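Local structure of beta-1,4-exocellulase (Thermobifida fusca, 4B4H) at residues H189-D195 / W256-E262; V266-R270 / I282-I286; Y13-V17 / H62-A66; F7-Y13 / D73-Q78. The protein hydrolyses cellulose as an exo-acting cellobiohydrolase of glycoside hydrolase family 6, the chain described here being its catalytic domain. Residues are numbered along the deposited sequence.

Contact 2 is the buried member of the set: helix 262-276 lies on strand 283-287, and side chains such as Val-266, Leu-269, Met-284 and Ile-286 pack together with little polar contribution except at Arg-270. Contact 1, next to it, holds the loop that leads into the same helix and is built mainly from hydrogen bonds; the two meet where Tyr-259 OH approaches Asp-268 OD2 (2.9 Å). Contacts 3 and 4, partly buried like contact 1, share Tyr-13: in contact 4 its backbone completes a parallel strand pair, and in contact 3 its hydroxyl reaches helix 59-70. Contacts 2 and 4 both reach the same sheet and touch through Leu-285 and Phe-7.

Contact 1 (H189-D195 / W256-E262); sequences HGWIGWD and WNQYVDE
In this family 6 catalytic domain the short helix 189-192 is held by the loop leading into helix 262-276, with a His-carboxylate pair at one end and an Asx turn near the other. The two segments pass closest at Trp-194 and Asn-257 (CA-CA 4.8 Å) and at His-189 and Glu-262 (5.9 Å). Glu-262 OE2 accepts from both His-189 N and His-189 ND1, each at 2.7 Å, with the imidazole in a p rotamer; Glu-262 OE1 is taken by Ser-224. Glu-262 also touches His-188, like Trp-191 a predicted substrate-binding residue. Asn-257 (chi1 t) donates through ND2 to His-189 O (2.9 Å), while its OD1 accepts from Tyr-259 N (3.1 Å), closing the Asx turn. Asn-257 CA lies over the five-membered ring of Trp-194, 4.0 Å from its centroid, a CH-pi contact; the indole NE1 donates to Asp-255 O. Gly-193 O receives Gln-258 NE2 (3.0 Å) and, weakly, Gln-258 N (3.4 Å). A CB on Gly-193 would collide with Asn-257 OD1. Tyr-259 OH bonds Asp-268, and Asp-261, the N-cap of helix 262-276, is held by Ser-264 and Glu-234 N. One water accepts from Asp-195 N (2.7 Å) and donates to Trp-256 O (2.9 Å).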
# COMPACT_ATOMS: atom_id res chain seq x y z
N HIS A 189 -1.16 7.97 -6.33
CA HIS A 189 -1.13 9.08 -7.28
C HIS A 189 -1.07 10.40 -6.58
O HIS A 189 -0.45 11.35 -7.09
CB HIS A 189 -2.27 8.99 -8.30
CG HIS A 189 -3.59 9.54 -7.82
ND1 HIS A 189 -4.53 8.77 -7.22
CD2 HIS A 189 -4.13 10.81 -7.91
CE1 HIS A 189 -5.61 9.54 -6.92
NE2 HIS A 189 -5.36 10.78 -7.35
N GLY A 190 -1.67 10.48 -5.39
CA GLY A 190 -1.59 11.67 -4.55
C GLY A 190 -0.24 11.89 -3.88
O GLY A 190 -0.13 12.72 -2.99
N TRP A 191 0.78 11.13 -4.28
CA TRP A 191 2.14 11.33 -3.79
C TRP A 191 3.08 11.60 -4.93
O TRP A 191 3.83 12.58 -4.91
CB TRP A 191 2.60 10.11 -2.98
CG TRP A 191 3.94 10.21 -2.29
CD1 TRP A 191 4.95 11.17 -2.44
CD2 TRP A 191 4.48 9.26 -1.32
NE1 TRP A 191 6.03 10.89 -1.64
CE2 TRP A 191 5.81 9.75 -0.94
CE3 TRP A 191 4.01 8.09 -0.74
CZ2 TRP A 191 6.60 9.08 -0.02
CZ3 TRP A 191 4.81 7.43 0.18
CH2 TRP A 191 6.09 7.91 0.52
N ILE A 192 3.05 10.74 -5.96
CA ILE A 192 4.04 10.83 -7.03
C ILE A 192 3.40 11.00 -8.42
O ILE A 192 3.98 10.59 -9.44
CB ILE A 192 5.05 9.66 -6.99
CG1 ILE A 192 4.37 8.32 -7.31
CG2 ILE A 192 5.78 9.62 -5.65
CD1 ILE A 192 5.33 7.21 -7.68
N GLY A 193 2.23 11.63 -8.46
CA GLY A 193 1.51 11.81 -9.71
C GLY A 193 1.88 13.06 -10.50
O GLY A 193 1.46 13.19 -11.64
N TRP A 194 2.66 13.96 -9.89
CA TRP A 194 3.04 15.23 -10.53
C TRP A 194 4.14 15.11 -11.56
O TRP A 194 5.02 14.25 -11.45
CB TRP A 194 3.46 16.25 -9.48
CG TRP A 194 2.33 16.76 -8.65
CD1 TRP A 194 1.59 17.92 -8.84
CD2 TRP A 194 1.75 16.14 -7.45
NE1 TRP A 194 0.63 18.06 -7.87
CE2 TRP A 194 0.67 17.02 -7.01
CE3 TRP A 194 2.02 14.98 -6.73
CZ2 TRP A 194 -0.09 16.74 -5.89
CZ3 TRP A 194 1.24 14.71 -5.60
CH2 TRP A 194 0.21 15.57 -5.20
N ASP A 195 4.12 16.01 -12.55
CA ASP A 195 5.16 16.11 -13.57
C ASP A 195 6.57 16.08 -12.96
O ASP A 195 7.50 15.56 -13.58
CB ASP A 195 5.00 17.40 -14.41
CG ASP A 195 3.87 17.31 -15.44
OD1 ASP A 195 3.17 16.29 -15.48
OD2 ASP A 195 3.69 18.27 -16.22
N TRP A 256 -3.07 20.22 -9.80
CA TRP A 256 -2.22 19.99 -10.98
C TRP A 256 -1.52 18.67 -11.03
O TRP A 256 -0.53 18.49 -11.75
CB TRP A 256 -1.27 21.15 -11.24
CG TRP A 256 -1.99 22.27 -11.94
CD1 TRP A 256 -2.61 23.38 -11.38
CD2 TRP A 256 -2.26 22.37 -13.38
NE1 TRP A 256 -3.19 24.16 -12.34
CE2 TRP A 256 -3.03 23.61 -13.56
CE3 TRP A 256 -1.94 21.60 -14.49
CZ2 TRP A 256 -3.44 24.04 -14.82
CZ3 TRP A 256 -2.36 22.05 -15.75
CH2 TRP A 256 -3.10 23.23 -15.91
N ASN A 257 -2.05 17.71 -10.27
CA ASN A 257 -1.68 16.33 -10.42
C ASN A 257 -2.09 15.89 -11.82
O ASN A 257 -3.10 16.36 -12.35
CB ASN A 257 -2.41 15.49 -9.38
CG ASN A 257 -1.70 14.19 -9.05
OD1 ASN A 257 -1.34 13.42 -9.95
ND2 ASN A 257 -1.51 13.93 -7.76
N GLN A 258 -1.32 14.99 -12.41
CA GLN A 258 -1.69 14.42 -13.71
C GLN A 258 -2.86 13.45 -13.63
O GLN A 258 -3.46 13.10 -14.66
CB GLN A 258 -0.50 13.72 -14.35
CG GLN A 258 0.64 14.66 -14.69
CD GLN A 258 1.83 13.93 -15.25
OE1 GLN A 258 2.15 14.08 -16.43
NE2 GLN A 258 2.52 13.16 -14.40
N TYR A 259 -3.15 12.99 -12.41
CA TYR A 259 -4.15 11.95 -12.18
C TYR A 259 -5.07 12.33 -11.04
O TYR A 259 -4.66 13.03 -10.11
CB TYR A 259 -3.45 10.61 -11.88
CG TYR A 259 -2.29 10.34 -12.81
CD1 TYR A 259 -2.53 9.86 -14.10
CD2 TYR A 259 -0.98 10.60 -12.43
CE1 TYR A 259 -1.48 9.62 -14.98
CE2 TYR A 259 0.08 10.37 -13.30
CZ TYR A 259 -0.18 9.89 -14.58
OH TYR A 259 0.88 9.68 -15.45
N VAL A 260 -6.31 11.85 -11.12
CA VAL A 260 -7.31 11.93 -10.05
C VAL A 260 -7.66 10.56 -9.43
O VAL A 260 -8.51 10.47 -8.54
CB VAL A 260 -8.62 12.61 -10.54
CG1 VAL A 260 -8.34 13.97 -11.13
CG2 VAL A 260 -9.35 11.73 -11.56
N ASP A 261 -7.02 9.51 -9.93
CA ASP A 261 -7.29 8.15 -9.43
C ASP A 261 -6.11 7.20 -9.66
O ASP A 261 -5.16 7.53 -10.37
CB ASP A 261 -8.61 7.60 -10.00
CG ASP A 261 -8.65 7.55 -11.52
OD1 ASP A 261 -7.63 7.21 -12.16
OD2 ASP A 261 -9.73 7.83 -12.07
N GLU A 262 -6.18 6.01 -9.07
CA GLU A 262 -5.07 5.07 -9.08
C GLU A 262 -4.91 4.32 -10.40
O GLU A 262 -3.79 4.03 -10.82
CB GLU A 262 -5.21 4.06 -7.93
CG GLU A 262 -4.97 4.64 -6.55
CD GLU A 262 -3.57 5.20 -6.40
OE1 GLU A 262 -2.61 4.41 -6.32
OE2 GLU A 262 -3.40 6.43 -6.39
O HOH W 1 2.13 17.77 -12.80

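Contact 2 (V266-R270 / I282-I286); sequences VQDLR and IGMLI
Helix 262-276 packs here on strand 283-287, the element that follows it, and the two run nearly antiparallel: the axes of segments 266-270 and 283-286 make an angle of 153° and approach to 9.0 Å. This is the alpha-to-beta return of an alpha/beta barrel, in keeping with the distorted barrel of family 6. Val-266 comes first and is nearest in register to Met-284 (CA-CA 6.6 Å). Its side chain, chi1 m, points at the strand, with CB 3.8 Å from Met-284 CE and CG2 4.1 Å from Ile-286 CD1. Leu-269 (t, p) points sideways and adds CD2 at 3.7 Å from Met-284 CE, so that the methyl of Met-284, on an all-m side chain, touches both Val-266 and Leu-269. Arg-270, whose N donates the helical bond to Val-266 O (2.8 Å), is extended through chi1 to chi3 (all t). Its CB lies 3.8 Å from Met-284 CG. Beyond it, Arg-270 NE donates to Ile-282 O at 2.5 Å, and NH2 donates weakly to the same oxygen at 2.9 Å and also, weakly, to Ser-280 O; Ile-282 CG1 lies over one face of the guanidinium. Nearby Asp-281 is a calcium ligand seen in a structure of this protein, though no ion is bound to this chain in the model. Within the sheet, strand 283-287 runs between strands 221-224 and 346-350, parallel to both, and the helix covers the face bearing Met-284 while Leu-285 points away from it.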
# COMPACT_ATOMS: atom_id res chain seq x y z
N VAL A 266 -1.35 3.98 -12.28
CA VAL A 266 -0.55 2.74 -12.51
C VAL A 266 -0.43 2.34 -13.98
O VAL A 266 0.57 1.74 -14.38
CB VAL A 266 -0.99 1.53 -11.63
CG1 VAL A 266 -0.90 1.89 -10.16
CG2 VAL A 266 -2.38 1.04 -12.01
N GLN A 267 -1.43 2.68 -14.80
CA GLN A 267 -1.32 2.37 -16.23
C GLN A 267 -0.24 3.20 -16.92
O GLN A 267 0.57 2.66 -17.67
CB GLN A 267 -2.66 2.47 -16.95
CG GLN A 267 -3.61 1.34 -16.61
CD GLN A 267 -4.95 1.49 -17.30
OE1 GLN A 267 -5.40 2.61 -17.56
NE2 GLN A 267 -5.59 0.37 -17.61
N ASP A 268 -0.21 4.50 -16.62
CA ASP A 268 0.88 5.36 -17.11
C ASP A 268 2.23 4.95 -16.53
O ASP A 268 3.20 4.84 -17.26
CB ASP A 268 0.59 6.83 -16.81
CG ASP A 268 -0.27 7.50 -17.88
OD1 ASP A 268 -0.73 6.80 -18.81
OD2 ASP A 268 -0.47 8.72 -17.82
N LEU A 269 2.28 4.69 -15.23
CA LEU A 269 3.51 4.26 -14.57
C LEU A 269 4.06 2.98 -15.21
O LEU A 269 5.26 2.89 -15.46
CB LEU A 269 3.28 4.09 -13.06
CG LEU A 269 4.47 3.88 -12.12
CD1 LEU A 269 5.28 5.15 -11.90
CD2 LEU A 269 3.97 3.31 -10.80
N ARG A 270 3.16 2.03 -15.50
CA ARG A 270 3.54 0.75 -16.11
C ARG A 270 4.31 0.97 -17.41
O ARG A 270 5.36 0.36 -17.63
CB ARG A 270 2.31 -0.13 -16.35
CG ARG A 270 2.69 -1.53 -16.79
CD ARG A 270 1.48 -2.32 -17.26
NE ARG A 270 1.91 -3.62 -17.77
CZ ARG A 270 2.34 -3.83 -19.02
NH1 ARG A 270 2.37 -2.83 -19.89
NH2 ARG A 270 2.72 -5.04 -19.39
N ILE A 282 5.43 -6.77 -17.08
CA ILE A 282 5.06 -6.37 -15.71
C ILE A 282 3.56 -6.12 -15.61
O ILE A 282 2.93 -5.59 -16.53
CB ILE A 282 5.89 -5.19 -15.09
CG1 ILE A 282 5.92 -3.94 -15.99
CG2 ILE A 282 7.30 -5.63 -14.70
CD1 ILE A 282 6.49 -2.72 -15.28
N GLY A 283 2.97 -6.58 -14.51
CA GLY A 283 1.58 -6.27 -14.17
C GLY A 283 1.54 -5.39 -12.94
O GLY A 283 2.47 -5.39 -12.12
N MET A 284 0.46 -4.63 -12.80
CA MET A 284 0.31 -3.73 -11.66
C MET A 284 -0.75 -4.24 -10.69
O MET A 284 -1.71 -4.87 -11.09
CB MET A 284 -0.05 -2.30 -12.12
CG MET A 284 0.83 -1.71 -13.22
SD MET A 284 2.58 -1.55 -12.78
CE MET A 284 2.54 0.08 -12.03
N LEU A 285 -0.59 -3.95 -9.40
CA LEU A 285 -1.65 -4.20 -8.42
C LEU A 285 -2.15 -2.88 -7.86
O LEU A 285 -1.39 -1.91 -7.81
CB LEU A 285 -1.15 -5.08 -7.27
CG LEU A 285 -0.54 -6.44 -7.60
CD1 LEU A 285 -0.00 -7.12 -6.35
CD2 LEU A 285 -1.55 -7.33 -8.34
N ILE A 286 -3.43 -2.82 -7.48
CA ILE A 286 -3.95 -1.73 -6.64
C ILE A 286 -4.64 -2.33 -5.41
O ILE A 286 -5.49 -3.22 -5.54
CB ILE A 286 -4.99 -0.82 -7.34
CG1 ILE A 286 -4.50 -0.33 -8.72
CG2 ILE A 286 -5.36 0.35 -6.42
CD1 ILE A 286 -5.63 0.19 -9.61

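Contact 3 (Y13-V17 / H62-A66)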
# COMPACT_ATOMS: atom_id res chain seq x y z
N TYR A 13 -5.39 -17.08 -0.59
CA TYR A 13 -5.25 -17.35 0.84
C TYR A 13 -6.28 -16.59 1.68
O TYR A 13 -6.52 -15.41 1.43
CB TYR A 13 -3.85 -16.93 1.31
CG TYR A 13 -3.55 -17.24 2.75
CD1 TYR A 13 -3.54 -18.56 3.20
CD2 TYR A 13 -3.31 -16.22 3.68
CE1 TYR A 13 -3.26 -18.86 4.52
CE2 TYR A 13 -3.04 -16.51 5.01
CZ TYR A 13 -3.03 -17.84 5.43
OH TYR A 13 -2.75 -18.20 6.73
N VAL A 14 -6.85 -17.25 2.69
CA VAL A 14 -7.67 -16.57 3.70
C VAL A 14 -6.96 -16.69 5.05
O VAL A 14 -6.69 -17.79 5.54
CB VAL A 14 -9.13 -17.12 3.78
CG1 VAL A 14 -9.96 -16.35 4.80
CG2 VAL A 14 -9.80 -17.03 2.42
N ASN A 15 -6.65 -15.55 5.66
CA ASN A 15 -5.90 -15.54 6.91
C ASN A 15 -6.86 -15.85 8.05
O ASN A 15 -7.75 -15.04 8.34
CB ASN A 15 -5.22 -14.19 7.12
CG ASN A 15 -4.45 -14.10 8.43
OD1 ASN A 15 -4.53 -14.99 9.28
ND2 ASN A 15 -3.72 -13.01 8.61
N PRO A 16 -6.69 -17.02 8.70
CA PRO A 16 -7.65 -17.44 9.72
C PRO A 16 -7.69 -16.46 10.89
O PRO A 16 -8.76 -16.21 11.44
CB PRO A 16 -7.09 -18.79 10.22
CG PRO A 16 -6.05 -19.20 9.23
CD PRO A 16 -5.52 -17.93 8.64
N VAL A 17 -6.54 -15.89 11.23
CA VAL A 17 -6.44 -14.89 12.29
C VAL A 17 -7.34 -13.69 11.97
O VAL A 17 -8.25 -13.36 12.75
CB VAL A 17 -4.97 -14.43 12.50
CG1 VAL A 17 -4.86 -13.45 13.66
CG2 VAL A 17 -4.06 -15.62 12.74
N HIS A 62 1.60 -19.50 8.41
CA HIS A 62 0.70 -19.04 7.33
C HIS A 62 0.91 -19.78 6.04
O HIS A 62 -0.04 -20.01 5.29
CB HIS A 62 0.86 -17.55 7.06
CG HIS A 62 0.24 -16.66 8.10
ND1 HIS A 62 -1.10 -16.48 8.20
CD2 HIS A 62 0.81 -15.87 9.09
CE1 HIS A 62 -1.36 -15.62 9.20
NE2 HIS A 62 -0.19 -15.26 9.76
N LEU A 63 2.16 -20.13 5.74
CA LEU A 63 2.44 -20.82 4.48
C LEU A 63 1.90 -22.25 4.46
O LEU A 63 1.36 -22.70 3.44
CB LEU A 63 3.93 -20.78 4.16
CG LEU A 63 4.49 -19.37 3.90
CD1 LEU A 63 5.99 -19.48 3.69
CD2 LEU A 63 3.82 -18.70 2.71
N GLU A 64 2.04 -22.95 5.58
CA GLU A 64 1.43 -24.26 5.81
C GLU A 64 -0.08 -24.20 5.65
O GLU A 64 -0.68 -25.09 5.03
CB GLU A 64 1.81 -24.80 7.19
CG GLU A 64 3.27 -25.24 7.27
CD GLU A 64 3.61 -26.00 8.54
OE1 GLU A 64 2.88 -25.87 9.54
OE2 GLU A 64 4.64 -26.71 8.53
N GLU A 65 -0.70 -23.16 6.19
CA GLU A 65 -2.15 -22.99 6.05
C GLU A 65 -2.51 -22.75 4.58
O GLU A 65 -3.50 -23.31 4.08
CB GLU A 65 -2.66 -21.87 6.97
CG GLU A 65 -4.16 -21.57 6.88
CD GLU A 65 -5.06 -22.70 7.36
OE1 GLU A 65 -4.56 -23.74 7.84
OE2 GLU A 65 -6.31 -22.55 7.27
N ALA A 66 -1.72 -21.93 3.88
CA ALA A 66 -1.96 -21.70 2.46
C ALA A 66 -1.91 -23.00 1.63
O ALA A 66 -2.74 -23.22 0.72
CB ALA A 66 -1.00 -20.66 1.89
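Helix 59-70 presents one side to the turn that joins strand 11-12 to helix 16-24. His-62 opens the contact: its ND1 and Tyr-13 OH form a 2.8 Å hydrogen bond in which either may be the donor. The two rings meet rim to rim, planes at 82° and centroids 5.8 Å apart. Asn-15 OD1 lies at the imidazole edge, 3.2 Å from His-62 CE1, and accepts a weak N-cap bond from Val-17 N (2.9 Å) at the start of helix 16-24. Glu-65 points at the turn and sets CG 3.8 Å from Pro-16 CG and 3.7 Å from Tyr-13 OH; its carboxylate is bound by Gln-69. Ala-66 ends the segment with CB 3.5 Å from Tyr-13 CD1, a close fit for the phenol ring against the helix. A single direct hydrogen bond, through the Tyr-13 hydroxyl, therefore joins the two segments, and the rest is van der Waals contact, notably Tyr-13 against Ala-66 and Pro-16 against Glu-65.

Contact 4 (F7-Y13 / D73-Q78); sequences FEGAKLY and DPLTIQ
A type II turn from Phe-7 to Ala-10, with Gly-9 at positive phi (61°), brings the chain round to run alongside residues 73-78. Phe-7 (chi1 m, chi2 -86°) points its CA-CB bond away, yet its ring swings back so that Thr-76 CG2 lies over its face, 4.1 Å from the centroid. Thr-76 is m, its OG1 bound to Pro-6 O and 3.3 Å from Ala-10 CB. Lys-11 and Leu-12 pair in parallel with Leu-75 and Thr-76 (CA-CA 4.5 and 4.9 Å), Lys-11 N donating to Pro-74 O (2.9 Å), Thr-76 N to Lys-11 O (2.8 Å) and Tyr-13 N to Thr-76 O (2.8 Å). This adds strand 11-12 to the largely parallel sheet of the family 6 fold, whose strand 75-81 also pairs with 127-133. Lys-11 and Leu-75 share one sheet face, Leu-12 and Thr-76 the other. Lys-11, with chi2 and chi3 off the usual wells, carries NZ to Asp-73 OD2 (2.8 Å), an exposed salt bridge. Tyr-13, chi1 t, takes Ile-77 CD1 over its ring face, 3.7 Å from the centroid, and its OH shares a hydrogen bond with His-62 ND1. One water donates to Gly-9 O (3.2 Å) and Pro-74 O (2.9 Å).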
# COMPACT_ATOMS: atom_id res chain seq x y z
N PHE A 7 -2.06 -14.31 -9.75
CA PHE A 7 -3.46 -14.32 -9.32
C PHE A 7 -4.38 -15.04 -10.30
O PHE A 7 -5.50 -15.43 -9.94
CB PHE A 7 -3.93 -12.87 -9.09
CG PHE A 7 -3.20 -12.19 -7.97
CD1 PHE A 7 -3.63 -12.32 -6.65
CD2 PHE A 7 -2.07 -11.42 -8.25
CE1 PHE A 7 -2.94 -11.68 -5.62
CE2 PHE A 7 -1.37 -10.80 -7.22
CZ PHE A 7 -1.81 -10.92 -5.91
N GLU A 8 -3.89 -15.25 -11.52
CA GLU A 8 -4.68 -15.88 -12.58
C GLU A 8 -4.84 -17.39 -12.32
O GLU A 8 -3.85 -18.09 -12.09
CB GLU A 8 -4.05 -15.60 -13.93
CG GLU A 8 -4.76 -16.21 -15.12
CD GLU A 8 -4.23 -15.68 -16.44
OE1 GLU A 8 -3.02 -15.38 -16.54
OE2 GLU A 8 -5.02 -15.58 -17.39
N GLY A 9 -6.09 -17.87 -12.32
CA GLY A 9 -6.39 -19.28 -12.09
C GLY A 9 -5.94 -19.84 -10.75
O GLY A 9 -5.61 -21.02 -10.64
N ALA A 10 -5.92 -18.98 -9.74
CA ALA A 10 -5.50 -19.37 -8.40
C ALA A 10 -6.59 -19.07 -7.38
O ALA A 10 -7.30 -18.08 -7.51
CB ALA A 10 -4.22 -18.64 -8.03
N LYS A 11 -6.73 -19.95 -6.39
CA LYS A 11 -7.44 -19.62 -5.16
C LYS A 11 -6.60 -18.59 -4.39
O LYS A 11 -5.38 -18.54 -4.55
CB LYS A 11 -7.63 -20.86 -4.29
CG LYS A 11 -8.81 -21.76 -4.64
CD LYS A 11 -8.36 -23.00 -5.40
CE LYS A 11 -9.01 -24.26 -4.85
NZ LYS A 11 -8.94 -25.41 -5.80
N LEU A 12 -7.25 -17.79 -3.55
CA LEU A 12 -6.53 -16.83 -2.73
C LEU A 12 -6.54 -17.23 -1.25
O LEU A 12 -7.57 -17.66 -0.72
CB LEU A 12 -7.07 -15.40 -2.91
CG LEU A 12 -7.50 -14.94 -4.32
CD1 LEU A 12 -8.16 -13.56 -4.25
CD2 LEU A 12 -6.35 -14.95 -5.33
N TYR A 13 -5.39 -17.08 -0.59
CA TYR A 13 -5.25 -17.35 0.84
C TYR A 13 -6.28 -16.59 1.68
O TYR A 13 -6.52 -15.41 1.43
CB TYR A 13 -3.85 -16.93 1.31
CG TYR A 13 -3.55 -17.24 2.75
CD1 TYR A 13 -3.54 -18.56 3.20
CD2 TYR A 13 -3.31 -16.22 3.68
CE1 TYR A 13 -3.26 -18.86 4.52
CE2 TYR A 13 -3.04 -16.51 5.01
CZ TYR A 13 -3.03 -17.84 5.43
OH TYR A 13 -2.75 -18.20 6.73
N ASP A 73 -4.32 -27.44 -6.09
CA ASP A 73 -4.50 -26.48 -7.18
C ASP A 73 -3.75 -25.18 -6.86
O ASP A 73 -3.41 -24.96 -5.69
CB ASP A 73 -5.99 -26.16 -7.37
CG ASP A 73 -6.82 -27.39 -7.69
OD1 ASP A 73 -6.55 -28.05 -8.72
OD2 ASP A 73 -7.75 -27.70 -6.91
N PRO A 74 -3.48 -24.33 -7.88
CA PRO A 74 -2.77 -23.08 -7.58
C PRO A 74 -3.46 -22.20 -6.52
O PRO A 74 -4.67 -22.04 -6.55
CB PRO A 74 -2.72 -22.37 -8.94
CG PRO A 74 -2.76 -23.49 -9.94
CD PRO A 74 -3.67 -24.52 -9.34
N LEU A 75 -2.68 -21.66 -5.59
CA LEU A 75 -3.16 -20.73 -4.57
C LEU A 75 -2.12 -19.65 -4.33
O LEU A 75 -0.92 -19.91 -4.45
CB LEU A 75 -3.51 -21.46 -3.25
CG LEU A 75 -4.12 -20.58 -2.14
CD1 LEU A 75 -5.24 -21.28 -1.38
CD2 LEU A 75 -3.05 -20.09 -1.17
N THR A 76 -2.60 -18.46 -3.94
CA THR A 76 -1.81 -17.25 -3.86
C THR A 76 -1.98 -16.59 -2.50
O THR A 76 -3.09 -16.29 -2.07
CB THR A 76 -2.21 -16.31 -5.01
OG1 THR A 76 -1.99 -17.00 -6.24
CG2 THR A 76 -1.38 -15.02 -5.01
N ILE A 77 -0.84 -16.41 -1.83
CA ILE A 77 -0.74 -15.73 -0.52
C ILE A 77 0.12 -14.49 -0.69
O ILE A 77 1.19 -14.53 -1.32
CB ILE A 77 -0.17 -16.63 0.61
CG1 ILE A 77 -0.16 -15.89 1.95
CG2 ILE A 77 1.24 -17.12 0.26
CD1 ILE A 77 0.19 -16.73 3.17
N GLN A 78 -0.32 -13.41 -0.08
CA GLN A 78 0.41 -12.19 -0.19
C GLN A 78 1.17 -11.92 1.12
O GLN A 78 0.66 -12.07 2.09
CB GLN A 78 -0.54 -11.02 -0.50
CG GLN A 78 -1.36 -11.13 -1.76
CD GLN A 78 -2.50 -10.17 -1.75
OE1 GLN A 78 -3.55 -10.48 -1.34
NE2 GLN A 78 -2.25 -9.01 -2.21
O HOH W 2 -6.65 -23.08 -8.42